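Local coordinates for amidohydrolase (Pseudomonas aeruginosa, PDB 2I5G), which probably acts as a metal-dependent dipeptidase of the M19 membrane dipeptidase family, at residues L16-W21 against D249-H254; R23-D28 against R285-F290. The protein carries 2 engineered substitutions. All blocks are in the same frame, centred on the assembly; numbering follows the deposited sequence.

Contact 1: L16-W21 against D249-H254; sequences LIIAKW and DFTQGH
Leu16 to Lys20 run alongside Asp249 to His254 where the first strand of the TIM barrel, 13-17, meets the loop that follows strand 244-246, so the contact helps close the barrel between its first and last strands. The pairing order (Leu16 with Asp249, Ile17 with Phe250, Lys20 with Gly253) shows that the two backbones run in the same direction, and a single beta bridge joins Ile17 to Phe250. Three backbone bonds carry the pairing. Asp249 N donates to Leu16 O at 2.8 Å, bent to 136° at the hydrogen. Ile18 N reaches Phe250 O at 2.8 Å, nearly along the C=O axis. Lys20 N gives its hydrogen to Gln252 O, also at 2.8 Å. Around these bonds Ile17 CG1 packs beside Phe250 CB at 4.2 Å, their side chains pointing the same way. Thr251 to His254 form a type II beta turn, closed by His254 N to Thr251 O at 3.1 Å; Gly253 takes its third position with a positive phi of 97°. The turn brings the His254 ring over the other backbone: Lys20 N lies 3.5 Å above one face, offset toward the rim, while Ile18 O sits at the edge near CD2. Water 1 lies in the ring plane and bridges His254 NE2 to Ala19 O, donating to the carbonyl. At the other ring nitrogen, turns at chi2 (81°) and chi3 carry Lys20 CD and CE past the ring, and NZ beyond them makes a weak 3.5 Å hydrogen bond with His254 ND1; water 2 bonds to both atoms.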
loop_
_atom_site.group_PDB
_atom_site.type_symbol
_atom_site.label_atom_id
_atom_site.label_comp_id
_atom_site.label_asym_id
_atom_site.label_seq_id
_atom_site.Cartn_x
_atom_site.Cartn_y
_atom_site.Cartn_z
ATOM N N LEU A 16 -13.230 7.324 20.361
ATOM C CA LEU A 16 -12.096 6.427 20.244
ATOM C C LEU A 16 -11.521 5.893 21.545
ATOM O O LEU A 16 -11.176 6.651 22.455
ATOM C CB LEU A 16 -10.960 7.085 19.473
ATOM C CG LEU A 16 -10.002 5.996 18.988
ATOM C CD1 LEU A 16 -10.399 5.601 17.572
ATOM C CD2 LEU A 16 -8.573 6.479 19.014
ATOM N N ILE A 17 -11.395 4.572 21.599
ATOM C CA ILE A 17 -10.847 3.892 22.756
ATOM C C ILE A 17 -10.042 2.668 22.306
ATOM O O ILE A 17 -10.534 1.850 21.534
ATOM C CB ILE A 17 -11.977 3.461 23.720
ATOM C CG1 ILE A 17 -12.554 4.695 24.413
ATOM C CG2 ILE A 17 -11.451 2.482 24.761
ATOM C CD1 ILE A 17 -13.649 4.387 25.429
ATOM N N ILE A 18 -8.790 2.587 22.763
ATOM C CA ILE A 18 -7.882 1.471 22.478
ATOM C C ILE A 18 -7.315 1.044 23.819
ATOM O O ILE A 18 -6.137 1.259 24.108
ATOM C CB ILE A 18 -6.673 1.853 21.586
ATOM C CG1 ILE A 18 -6.228 3.289 21.869
ATOM C CG2 ILE A 18 -6.998 1.628 20.147
ATOM C CD1 ILE A 18 -7.173 4.356 21.353
ATOM N N ALA A 19 -8.169 0.459 24.649
ATOM C CA ALA A 19 -7.770 -0.001 25.969
ATOM C C ALA A 19 -7.568 -1.504 25.942
ATOM O O ALA A 19 -8.071 -2.183 25.050
ATOM C CB ALA A 19 -8.843 0.356 26.979
ATOM N N LYS A 20 -6.817 -2.020 26.912
ATOM C CA LYS A 20 -6.589 -3.460 27.018
ATOM C C LYS A 20 -7.962 -4.003 27.407
ATOM O O LYS A 20 -8.557 -3.533 28.376
ATOM C CB LYS A 20 -5.582 -3.756 28.131
ATOM C CG LYS A 20 -5.175 -5.213 28.248
ATOM C CD LYS A 20 -4.105 -5.583 27.235
ATOM C CE LYS A 20 -2.754 -4.985 27.616
ATOM N NZ LYS A 20 -1.668 -5.332 26.648
ATOM N N TRP A 21 -8.473 -4.974 26.660
ATOM C CA TRP A 21 -9.794 -5.517 26.961
ATOM C C TRP A 21 -9.844 -6.594 28.039
ATOM O O TRP A 21 -9.076 -7.552 28.021
ATOM C CB TRP A 21 -10.449 -6.048 25.684
ATOM C CG TRP A 21 -11.204 -5.007 24.901
ATOM C CD1 TRP A 21 -10.848 -3.701 24.706
ATOM C CD2 TRP A 21 -12.404 -5.209 24.148
ATOM N NE1 TRP A 21 -11.752 -3.078 23.876
ATOM C CE2 TRP A 21 -12.716 -3.983 23.518
ATOM C CE3 TRP A 21 -13.248 -6.310 23.939
ATOM C CZ2 TRP A 21 -13.832 -3.829 22.693
ATOM C CZ3 TRP A 21 -14.358 -6.155 23.117
ATOM C CH2 TRP A 21 -14.638 -4.924 22.505
ATOM N N ASP A 249 -9.580 8.783 23.229
ATOM C CA ASP A 249 -8.387 8.082 22.794
ATOM C C ASP A 249 -7.783 7.408 24.027
ATOM O O ASP A 249 -6.570 7.403 24.214
ATOM C CB ASP A 249 -7.404 9.076 22.168
ATOM C CG ASP A 249 -6.292 8.398 21.388
ATOM O OD1 ASP A 249 -6.487 7.246 20.947
ATOM O OD2 ASP A 249 -5.224 9.027 21.196
ATOM N N PHE A 250 -8.648 6.851 24.874
ATOM C CA PHE A 250 -8.202 6.154 26.080
ATOM C C PHE A 250 -7.389 4.909 25.722
ATOM O O PHE A 250 -7.832 4.074 24.927
ATOM C CB PHE A 250 -9.401 5.732 26.933
ATOM C CG PHE A 250 -9.794 6.737 27.979
ATOM C CD1 PHE A 250 -8.851 7.227 28.885
ATOM C CD2 PHE A 250 -11.114 7.176 28.081
ATOM C CE1 PHE A 250 -9.216 8.137 29.878
ATOM C CE2 PHE A 250 -11.488 8.087 29.071
ATOM C CZ PHE A 250 -10.535 8.567 29.971
ATOM N N THR A 251 -6.207 4.787 26.316
ATOM C CA THR A 251 -5.320 3.650 26.073
ATOM C C THR A 251 -5.206 2.821 27.355
ATOM O O THR A 251 -4.238 2.080 27.561
ATOM C CB THR A 251 -3.915 4.131 25.665
ATOM O OG1 THR A 251 -3.314 4.846 26.752
ATOM C CG2 THR A 251 -4.004 5.055 24.470
ATOM N N GLN A 252 -6.220 2.957 28.203
ATOM C CA GLN A 252 -6.290 2.281 29.491
ATOM C C GLN A 252 -5.886 0.806 29.536
ATOM O O GLN A 252 -6.478 -0.047 28.869
ATOM C CB GLN A 252 -7.693 2.442 30.063
ATOM C CG GLN A 252 -7.767 2.209 31.546
ATOM C CD GLN A 252 -9.122 2.546 32.115
ATOM O OE1 GLN A 252 -9.603 3.669 31.978
ATOM N NE2 GLN A 252 -9.748 1.570 32.763
ATOM N N GLY A 253 -4.867 0.519 30.344
ATOM C CA GLY A 253 -4.391 -0.844 30.504
ATOM C C GLY A 253 -3.187 -1.251 29.674
ATOM O O GLY A 253 -2.540 -2.255 29.962
ATOM N N HIS A 254 -2.874 -0.482 28.641
ATOM C CA HIS A 254 -1.744 -0.825 27.793
ATOM C C HIS A 254 -0.402 -0.424 28.366
ATOM O O HIS A 254 -0.318 0.463 29.216
ATOM C CB HIS A 254 -1.928 -0.218 26.404
ATOM C CG HIS A 254 -2.849 -1.007 25.530
ATOM N ND1 HIS A 254 -2.619 -2.329 25.216
ATOM C CD2 HIS A 254 -3.995 -0.662 24.898
ATOM C CE1 HIS A 254 -3.584 -2.764 24.427
ATOM N NE2 HIS A 254 -4.432 -1.773 24.219
HETATM O O HOH W 1 -6.771 -2.366 22.271
HETATM O O HOH W 2 -0.762 -4.747 24.397
#

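Contact 2: R23-D28 against R285-F290; sequences RELFED and RTVGEF
With its CG anti to the backbone N (chi1 -154°), Asp28 holds its carboxylate beside its own carbonyl carbon, facing Gly288. Val287, whose CG1 is likewise anti to the backbone N, keeps CG2 beside that N, within 4.5 Å of Leu25 CD2. The one hydrogen bond across the contact runs from Gly288 N to Asp28 OD2 at 2.8 Å. It is fairly straight, 155° at the hydrogen, but the donor stands well above the carboxylate plane, 68° out of it. Because Gly288 has no side chain, Asp28 can lie close over it: OD1 is 3.4 Å from Gly288 CA, and the same CA makes a CH...O contact with Asp28 O. Val287 N, though 3.4 Å from Asp28 OD2, is poorly aimed at it. Just before the 3-10 turn 287-289, the amides of Arg285 and Thr286 both donate to Glu289 OE1, Arg285 N at 2.9 Å and Thr286 N at 3.2 Å, the latter through the anti lone pair. The arrangement is thus a 3-10 turn tied through the Gly288 amide to a carboxylate of helix 23-31, the helix following the barrel's first strand.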
loop_
_atom_site.group_PDB
_atom_site.type_symbol
_atom_site.label_atom_id
_atom_site.label_comp_id
_atom_site.label_asym_id
_atom_site.label_seq_id
_atom_site.Cartn_x
_atom_site.Cartn_y
_atom_site.Cartn_z
ATOM N N ARG A 23 -12.724 -7.663 31.752
ATOM C CA ARG A 23 -13.936 -7.293 32.468
ATOM C C ARG A 23 -13.796 -6.008 33.271
ATOM O O ARG A 23 -14.773 -5.290 33.486
ATOM C CB ARG A 23 -14.377 -8.415 33.405
ATOM C CG ARG A 23 -15.742 -8.153 34.021
ATOM C CD ARG A 23 -16.228 -9.310 34.860
ATOM N NE ARG A 23 -17.573 -9.057 35.362
ATOM C CZ ARG A 23 -18.675 -9.132 34.621
ATOM N NH1 ARG A 23 -18.592 -9.460 33.339
ATOM N NH2 ARG A 23 -19.859 -8.870 35.162
ATOM N N GLU A 24 -12.583 -5.720 33.725
ATOM C CA GLU A 24 -12.368 -4.522 34.511
ATOM C C GLU A 24 -12.545 -3.270 33.665
ATOM O O GLU A 24 -13.014 -2.244 34.158
ATOM C CB GLU A 24 -10.979 -4.539 35.151
ATOM C CG GLU A 24 -10.685 -3.296 35.985
ATOM C CD GLU A 24 -11.891 -2.836 36.805
ATOM O OE1 GLU A 24 -12.347 -3.596 37.691
ATOM O OE2 GLU A 24 -12.383 -1.710 36.556
ATOM N N LEU A 25 -12.173 -3.352 32.392
ATOM C CA LEU A 25 -12.309 -2.208 31.500
ATOM C C LEU A 25 -13.794 -1.951 31.326
ATOM O O LEU A 25 -14.255 -0.810 31.378
ATOM C CB LEU A 25 -11.658 -2.504 30.144
ATOM C CG LEU A 25 -11.618 -1.382 29.098
ATOM C CD1 LEU A 25 -12.961 -1.265 28.410
ATOM C CD2 LEU A 25 -11.230 -0.064 29.761
ATOM N N PHE A 26 -14.537 -3.035 31.140
ATOM C CA PHE A 26 -15.980 -2.974 30.959
ATOM C C PHE A 26 -16.675 -2.323 32.145
ATOM O O PHE A 26 -17.568 -1.500 31.974
ATOM C CB PHE A 26 -16.518 -4.386 30.742
ATOM C CG PHE A 26 -16.050 -5.017 29.466
ATOM C CD1 PHE A 26 -16.098 -6.397 29.297
ATOM C CD2 PHE A 26 -15.571 -4.232 28.419
ATOM C CE1 PHE A 26 -15.677 -6.986 28.106
ATOM C CE2 PHE A 26 -15.147 -4.813 27.223
ATOM C CZ PHE A 26 -15.200 -6.190 27.068
ATOM N N GLU A 27 -16.254 -2.688 33.346
ATOM C CA GLU A 27 -16.845 -2.137 34.557
ATOM C C GLU A 27 -16.544 -0.647 34.738
ATOM O O GLU A 27 -17.355 0.097 35.291
ATOM C CB GLU A 27 -16.357 -2.935 35.766
ATOM C CG GLU A 27 -16.742 -4.399 35.694
ATOM C CD GLU A 27 -16.075 -5.235 36.766
ATOM O OE1 GLU A 27 -16.332 -6.460 36.821
ATOM O OE2 GLU A 27 -15.289 -4.666 37.551
ATOM N N ASP A 28 -15.382 -0.215 34.264
ATOM C CA ASP A 28 -14.986 1.184 34.381
ATOM C C ASP A 28 -15.791 2.000 33.369
ATOM O O ASP A 28 -15.996 3.206 33.539
ATOM C CB ASP A 28 -13.476 1.325 34.135
ATOM C CG ASP A 28 -12.878 2.551 34.818
ATOM O OD1 ASP A 28 -13.225 2.809 35.991
ATOM O OD2 ASP A 28 -12.048 3.248 34.192
ATOM N N ARG A 285 -8.295 10.758 34.052
ATOM C CA ARG A 285 -7.231 9.800 33.763
ATOM C C ARG A 285 -7.767 8.400 33.445
ATOM O O ARG A 285 -7.069 7.586 32.842
ATOM C CB ARG A 285 -6.275 9.711 34.957
ATOM C CG ARG A 285 -5.506 10.974 35.252
ATOM C CD ARG A 285 -4.146 10.959 34.575
ATOM N NE ARG A 285 -3.345 12.141 34.902
ATOM C CZ ARG A 285 -2.950 12.478 36.129
ATOM N NH1 ARG A 285 -3.280 11.730 37.172
ATOM N NH2 ARG A 285 -2.203 13.560 36.313
ATOM N N THR A 286 -8.991 8.112 33.868
ATOM C CA THR A 286 -9.598 6.810 33.604
ATOM C C THR A 286 -11.011 6.957 33.043
ATOM O O THR A 286 -11.695 7.956 33.280
ATOM C CB THR A 286 -9.679 5.940 34.879
ATOM O OG1 THR A 286 -10.452 6.618 35.874
ATOM C CG2 THR A 286 -8.296 5.653 35.422
ATOM N N VAL A 287 -11.440 5.950 32.294
ATOM C CA VAL A 287 -12.761 5.958 31.693
ATOM C C VAL A 287 -13.822 6.217 32.755
ATOM O O VAL A 287 -14.745 7.003 32.545
ATOM C CB VAL A 287 -13.046 4.613 30.998
ATOM C CG1 VAL A 287 -14.407 4.650 30.320
ATOM C CG2 VAL A 287 -11.955 4.324 29.977
ATOM N N GLY A 288 -13.676 5.564 33.903
ATOM C CA GLY A 288 -14.637 5.731 34.979
ATOM C C GLY A 288 -14.833 7.161 35.457
ATOM O O GLY A 288 -15.711 7.431 36.282
ATOM N N GLU A 289 -14.027 8.081 34.939
ATOM C CA GLU A 289 -14.127 9.484 35.330
ATOM C C GLU A 289 -14.828 10.352 34.295
ATOM O O GLU A 289 -14.909 11.571 34.462
ATOM C CB GLU A 289 -12.740 10.063 35.594
ATOM C CG GLU A 289 -12.092 9.592 36.872
ATOM C CD GLU A 289 -10.752 10.255 37.093
ATOM O OE1 GLU A 289 -9.785 9.868 36.407
ATOM O OE2 GLU A 289 -10.670 11.175 37.941
ATOM N N PHE A 290 -15.332 9.724 33.233
ATOM C CA PHE A 290 -16.022 10.439 32.158
ATOM C C PHE A 290 -16.948 11.554 32.665
ATOM O O PHE A 290 -16.920 12.675 32.153
ATOM C CB PHE A 290 -16.824 9.451 31.305
ATOM C CG PHE A 290 -16.453 9.461 29.850
ATOM C CD1 PHE A 290 -16.814 10.525 29.031
ATOM C CD2 PHE A 290 -15.717 8.412 29.299
ATOM C CE1 PHE A 290 -16.447 10.547 27.686
ATOM C CE2 PHE A 290 -15.346 8.424 27.959
ATOM C CZ PHE A 290 -15.712 9.494 27.150
#

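Overall arrangement
Contacts 1 and 2 have centres about 10 Å apart and are joined chiefly through Gln252. Its amide probably bonds at both ends: OE1 to Val287 N at 2.9 Å and NE2 to Asp28 OD2 at 3.2 Å. Asp28 OD2 thus meets donors from 249-254 and 285-290 alike. Phe250 adds apolar packing, with CD2 3.5 Å from Val287 CG2. Along the chain, strand 13-17 leads into helix 23-31, so neighbouring elements meet two distant loops. Contact 1 lies at the C-terminal strand ends, where TIM-barrel active sites are found, and Asp249 touches His180 there; the centre of contact 2 is about 17 Å from the centre of the chain, that of contact 1 about 11 Å.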